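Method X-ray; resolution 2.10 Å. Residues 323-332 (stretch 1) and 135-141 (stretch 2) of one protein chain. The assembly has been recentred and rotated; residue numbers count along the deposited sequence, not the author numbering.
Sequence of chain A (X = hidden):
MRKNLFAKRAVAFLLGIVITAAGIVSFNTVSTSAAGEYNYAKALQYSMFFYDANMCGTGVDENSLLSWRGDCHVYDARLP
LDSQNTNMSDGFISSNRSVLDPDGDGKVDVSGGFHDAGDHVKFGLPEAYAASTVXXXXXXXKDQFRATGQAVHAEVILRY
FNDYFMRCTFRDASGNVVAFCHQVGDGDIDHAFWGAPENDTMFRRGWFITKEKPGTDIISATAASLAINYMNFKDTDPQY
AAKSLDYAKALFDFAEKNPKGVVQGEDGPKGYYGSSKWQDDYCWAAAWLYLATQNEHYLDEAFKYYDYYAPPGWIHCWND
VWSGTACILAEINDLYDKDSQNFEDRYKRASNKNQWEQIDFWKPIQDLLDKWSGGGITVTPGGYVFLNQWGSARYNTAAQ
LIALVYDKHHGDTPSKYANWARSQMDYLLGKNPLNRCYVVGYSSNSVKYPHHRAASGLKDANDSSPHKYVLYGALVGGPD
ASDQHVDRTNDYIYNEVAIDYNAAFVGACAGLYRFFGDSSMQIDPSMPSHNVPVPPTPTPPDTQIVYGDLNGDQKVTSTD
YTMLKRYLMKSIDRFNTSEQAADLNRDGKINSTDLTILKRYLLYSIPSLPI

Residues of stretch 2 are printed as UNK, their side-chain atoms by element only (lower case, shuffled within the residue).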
# COMPACT_ATOMS: atom_id res chain seq x y z
N SER A 323 -1.61 -1.66 13.31
CA SER A 323 -2.66 -2.67 13.33
C SER A 323 -2.32 -3.84 12.43
O SER A 323 -2.60 -4.98 12.77
CB SER A 323 -4.02 -2.06 12.95
OG SER A 323 -3.99 -1.39 11.71
N GLY A 324 -1.71 -3.57 11.28
CA GLY A 324 -1.32 -4.65 10.39
C GLY A 324 -0.24 -5.47 11.07
O GLY A 324 -0.24 -6.70 11.02
N THR A 325 0.69 -4.77 11.72
CA THR A 325 1.78 -5.42 12.43
C THR A 325 1.22 -6.36 13.49
O THR A 325 1.62 -7.51 13.58
CB THR A 325 2.71 -4.36 13.10
OG1 THR A 325 3.32 -3.55 12.09
CG2 THR A 325 3.80 -5.03 13.91
N ALA A 326 0.27 -5.86 14.28
CA ALA A 326 -0.34 -6.68 15.33
C ALA A 326 -0.93 -7.95 14.75
O ALA A 326 -0.82 -9.01 15.36
CB ALA A 326 -1.42 -5.89 16.06
N CYS A 327 -1.56 -7.85 13.58
CA CYS A 327 -2.16 -9.02 12.94
C CYS A 327 -1.10 -10.06 12.60
O CYS A 327 -1.30 -11.26 12.83
CB CYS A 327 -2.89 -8.61 11.65
SG CYS A 327 -4.45 -7.73 11.87
N ILE A 328 0.02 -9.62 12.04
CA ILE A 328 1.07 -10.54 11.66
C ILE A 328 1.71 -11.20 12.87
O ILE A 328 1.96 -12.41 12.87
CB ILE A 328 2.13 -9.84 10.78
CG1 ILE A 328 1.45 -9.17 9.59
CG2 ILE A 328 3.17 -10.87 10.29
CD1 ILE A 328 0.59 -10.10 8.78
N LEU A 329 1.98 -10.41 13.91
CA LEU A 329 2.57 -10.96 15.13
C LEU A 329 1.61 -11.98 15.74
O LEU A 329 2.04 -12.98 16.31
CB LEU A 329 2.88 -9.84 16.13
CG LEU A 329 4.09 -8.96 15.78
CD1 LEU A 329 4.26 -7.86 16.80
CD2 LEU A 329 5.35 -9.83 15.73
N ALA A 330 0.31 -11.73 15.62
CA ALA A 330 -0.66 -12.66 16.17
C ALA A 330 -0.69 -13.96 15.35
O ALA A 330 -0.81 -15.05 15.91
CB ALA A 330 -2.04 -12.02 16.19
N GLU A 331 -0.58 -13.84 14.03
CA GLU A 331 -0.57 -15.02 13.17
C GLU A 331 0.70 -15.81 13.44
O GLU A 331 0.70 -17.03 13.40
CB GLU A 331 -0.66 -14.62 11.69
CG GLU A 331 -1.97 -13.93 11.33
CD GLU A 331 -2.07 -13.49 9.88
OE1 GLU A 331 -1.31 -13.99 9.02
OE2 GLU A 331 -2.92 -12.63 9.59
N ILE A 332 1.79 -15.10 13.71
CA ILE A 332 3.07 -15.74 14.01
C ILE A 332 2.92 -16.54 15.30
O ILE A 332 3.40 -17.68 15.41
CB ILE A 332 4.18 -14.67 14.16
CG1 ILE A 332 4.62 -14.20 12.77
CG2 ILE A 332 5.35 -15.21 14.99
CD1 ILE A 332 5.51 -12.98 12.79
N UNK A 135 -0.25 -6.79 -1.14
CA UNK A 135 0.43 -8.07 -0.99
C UNK A 135 -0.10 -8.85 0.21
O UNK A 135 -0.21 -10.08 0.16
N UNK A 136 -0.40 -8.11 1.27
CA UNK A 136 -0.95 -8.59 2.55
C UNK A 136 -2.29 -9.25 2.23
O UNK A 136 -2.55 -10.39 2.64
c UNK A 136 -2.28 -5.84 5.17
c UNK A 136 -2.16 -9.39 5.91
c UNK A 136 -2.66 -9.94 7.07
c UNK A 136 -3.38 -7.80 7.94
n UNK A 136 -2.87 -5.93 6.39
c UNK A 136 -2.89 -7.23 6.78
c UNK A 136 -3.27 -9.15 8.07
c UNK A 136 -2.27 -8.01 5.75
c UNK A 136 -1.04 -7.31 3.43
c UNK A 136 -1.88 -7.09 4.71
N UNK A 137 -3.13 -8.57 1.45
CA UNK A 137 -4.42 -9.14 1.09
C UNK A 137 -4.31 -10.38 0.20
O UNK A 137 -5.06 -11.35 0.38
N UNK A 138 -3.40 -10.34 -0.77
CA UNK A 138 -3.20 -11.46 -1.68
C UNK A 138 -2.69 -12.67 -0.89
O UNK A 138 -3.09 -13.80 -1.13
c UNK A 138 -0.61 -13.57 -5.19
c UNK A 138 -0.77 -12.60 -4.19
c UNK A 138 -2.21 -11.07 -2.78
c UNK A 138 -2.03 -12.11 -3.87
c UNK A 138 -1.71 -14.05 -5.88
c UNK A 138 -3.13 -12.60 -4.58
c UNK A 138 -2.98 -13.56 -5.58
o UNK A 138 -1.57 -15.03 -6.83
N UNK A 139 -1.80 -12.41 0.07
CA UNK A 139 -1.26 -13.48 0.91
C UNK A 139 -2.36 -14.14 1.74
O UNK A 139 -2.41 -15.37 1.84
c UNK A 139 1.42 -15.88 3.70
c UNK A 139 -0.11 -13.62 4.26
c UNK A 139 1.03 -15.00 2.67
o UNK A 139 1.38 -16.45 6.05
c UNK A 139 0.27 -14.49 5.29
c UNK A 139 1.03 -15.61 5.01
c UNK A 139 -0.18 -12.91 1.84
c UNK A 139 0.26 -13.86 2.94
N UNK A 140 -3.24 -13.34 2.33
CA UNK A 140 -4.33 -13.85 3.16
C UNK A 140 -5.43 -14.55 2.38
O UNK A 140 -5.89 -15.62 2.77
o UNK A 140 -3.20 -12.35 7.15
o UNK A 140 -4.46 -13.95 6.38
c UNK A 140 -4.98 -12.72 3.97
c UNK A 140 -4.09 -12.04 4.98
c UNK A 140 -3.91 -12.84 6.26
N UNK A 141 -5.86 -13.93 1.28
CA UNK A 141 -6.97 -14.48 0.50
C UNK A 141 -6.64 -14.97 -0.91
O UNK A 141 -7.46 -14.82 -1.83
c UNK A 141 -8.90 -13.70 2.85
c UNK A 141 -8.10 -13.44 0.46
c UNK A 141 -8.31 -11.51 2.08
c UNK A 141 -9.19 -13.18 4.12
c UNK A 141 -8.45 -12.87 1.82
c UNK A 141 -9.04 -11.82 4.37
c UNK A 141 -8.60 -10.98 3.35
O HOH W 1 0.21 -16.22 8.47

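Position 135 carries no side-chain atoms beyond its backbone, and nothing of stretch 1 comes near it; it is Gly-135. Its carbonyl oxygen accepts a helical hydrogen bond from the backbone nitrogen of position 139, 2.8 Å from N to O.

At position 136 one carbon leads into fused five- and six-membered rings that together hold eight carbons and one nitrogen. The rings lie against Gly-324, Cys-327, Ile-328 and Glu-331, with Ile-328 CD1 over one face. Only an indole fits, so the residue is Trp-136. With chi1 in the t well, its CA-to-CB bond directed toward stretch 1, the ring reaches across to the neighbouring helix. Ile-328 CD1 lies 3.7 Å from Trp-136 CZ3 and 4.1 Å from the centroid of the six-membered ring, a CH-pi contact. Cys-327 CB packs 3.6 Å from Trp-136 CH2, while the Cys-327 sulfur sits at the ring edge. Nearer the start of stretch 1, Gly-324 CA is 4.5 Å from Trp-136 NE1; an ideal CB on that glycine would come to 3.8 Å from the same nitrogen.

Position 137 again lacks a side chain and is out of reach of stretch 1: Gly-137.

Position 138 has one carbon followed by a six-carbon ring bearing an oxygen, which identifies Tyr-138. It stays far from stretch 1, and its hydroxyl is hydrogen-bonded elsewhere in the structure.

The same set of atoms recurs at position 139, but here the ring approaches stretch 1, with Glu-331 OE1 near its plane at the edge. This is Tyr-139; its CE2 lies 4.1 Å from Glu-331 OE1. A water also bridges the two residues, 2.7 Å from Tyr-139 OH and donating to Glu-331 OE1 over 2.8 Å.

Position 140 shows three carbons, the last carrying two oxygens, one of them very close to the carboxylate of Glu-331. The chain length and terminal carboxylate give Glu-140. Its OE2 is 2.5 Å from Glu-331 OE2, so short a separation that one of the acids probably holds a proton.

Position 141 ends in a six-carbon ring with no oxygen, reached through one carbon, and touches nothing of stretch 1. It is Phe-141, the first residue to leave helical phi/psi.

The helix axes come no closer than 12.9 Å and run in broadly the same direction, 30° apart, so side chains must span the gap. Trp-136 supplies the largest covered area, filling the space beside Gly-324, Cys-327 and Ile-328. Farther along, Glu-331 meets the acid of Glu-140 and reaches Tyr-139 through water, adding a polar end to the packing around the indole.

Stretch 2 135-141: GWGYYEF
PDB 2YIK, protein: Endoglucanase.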